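Local atomic coordinates of hydrolase (Thermococcus thioreducens, PDB entry 6IAH), a protein that probably hydrolyses phosphate esters, perhaps phosphoglycolate among them, as a magnesium-binding phosphatase of the haloacid dehalogenase superfamily. Residues V14-S17 with Y18-A21. Residues are numbered along the deposited sequence; the frame is centred on the assembly and turned at random. Where two conformers were deposited one is given.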
# COMPACT_ATOMS: atom_id res chain seq x y z
N VAL A 14 -4.85 -3.59 6.23
CA VAL A 14 -3.73 -2.80 6.73
C VAL A 14 -4.32 -1.74 7.58
O VAL A 14 -3.92 -0.56 7.43
CB VAL A 14 -2.81 -2.21 5.64
CG1 VAL A 14 -2.15 -3.37 4.90
CG2 VAL A 14 -3.53 -1.26 4.66
N ARG A 15 -5.31 -2.18 8.38
CA ARG A 15 -5.92 -1.51 9.56
C ARG A 15 -5.26 -0.14 9.83
O ARG A 15 -4.65 0.17 10.85
CB ARG A 15 -5.97 -2.50 10.77
CG ARG A 15 -7.28 -3.36 10.93
CD ARG A 15 -7.47 -3.94 12.35
NE ARG A 15 -6.99 -3.01 13.40
CZ ARG A 15 -5.93 -3.16 14.23
NH1 ARG A 15 -5.17 -4.27 14.29
NH2 ARG A 15 -5.65 -2.16 15.07
N GLU A 16 -5.37 0.65 8.81
CA GLU A 16 -4.75 1.94 8.80
C GLU A 16 -3.29 2.06 9.47
O GLU A 16 -2.99 3.13 10.06
CB GLU A 16 -5.84 2.95 9.21
CG GLU A 16 -7.03 2.91 8.23
CD GLU A 16 -7.83 1.58 8.33
OE1 GLU A 16 -8.41 1.34 9.41
OE2 GLU A 16 -7.83 0.74 7.37
N SER A 17 -2.45 0.97 9.35
CA SER A 17 -1.09 0.84 9.93
C SER A 17 -0.25 1.95 9.30
O SER A 17 0.44 2.66 10.00
CB SER A 17 -0.41 -0.48 9.60
OG SER A 17 -0.35 -0.67 8.17
N TYR A 18 -0.31 2.09 7.97
CA TYR A 18 0.43 3.14 7.28
C TYR A 18 -0.06 4.53 7.67
O TYR A 18 0.75 5.46 7.78
CB TYR A 18 0.28 3.02 5.78
CG TYR A 18 0.65 1.66 5.17
CD1 TYR A 18 1.94 1.19 5.14
CD2 TYR A 18 -0.32 0.96 4.46
CE1 TYR A 18 2.25 -0.02 4.49
CE2 TYR A 18 -0.02 -0.23 3.82
CZ TYR A 18 1.24 -0.71 3.82
OH TYR A 18 1.45 -1.89 3.08
N ASP A 19 -1.36 4.69 7.80
CA ASP A 19 -1.90 5.97 8.21
C ASP A 19 -1.41 6.39 9.58
O ASP A 19 -1.08 7.54 9.76
CB ASP A 19 -3.43 5.94 8.22
CG ASP A 19 -4.07 5.90 6.83
OD1 ASP A 19 -3.37 5.94 5.80
OD2 ASP A 19 -5.30 5.89 6.79
N GLU A 20 -1.36 5.48 10.55
CA GLU A 20 -0.86 5.81 11.88
C GLU A 20 0.67 6.01 11.86
O GLU A 20 1.18 6.82 12.60
CB GLU A 20 -1.27 4.75 12.91
CG GLU A 20 -0.87 5.03 14.36
CD GLU A 20 -1.80 6.00 15.08
OE1 GLU A 20 -2.81 6.43 14.49
OE2 GLU A 20 -1.49 6.34 16.23
N ALA A 21 1.39 5.31 11.00
CA ALA A 21 2.80 5.59 10.88
C ALA A 21 3.09 7.00 10.33
O ALA A 21 4.03 7.67 10.79
CB ALA A 21 3.46 4.51 10.00
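The carbonyl oxygen of Glu16 accepts the amide of Glu20 across a single helical turn, with Glu20 N 2.9 Å from Glu16 O and an N-H...O angle of 156°. One residue on, the bond repeats as Ala21 N reaches Ser17 O at 3.0 Å, so the first turn of helix 17-32 is set directly behind Glu16, its N-cap residue. Ahead of the helix, Val14 meets the Tyr18 ring obliquely, its CG2 methyl 3.8 Å from Tyr18 CE2. Ser17 OG lies over one face of that ring, near its margin, 3.9 Å from Tyr18 CG. The same hydroxyl is hydrogen-bonded to Glu128, while Tyr18 OH bonds Asp8, a magnesium ligand. With an alanine at Tyr18 the phenol is gone, and Asp8 is likely to be less firmly fixed and Val14 less well packed. The acidic side chains of Glu16 and Asp19 run alongside each other in the same direction, with Glu16 CG 3.7 Å from Asp19 OD2 and the carboxylate planes 62° apart. Because Glu16 bends at chi2 (69°), its charged end swings away from the helix. The other oxygen of Asp19, OD1, forms a salt bridge with Arg48. Glu16, near a bound magnesium ion, belongs with Asp13 to a second metal position just after the short strand 12-13, whereas Tyr18 OH links the helix to Asp8 and so to the separate magnesium site of Asp6, Asp8 and Asp199, the metal centre of a HAD-type active site.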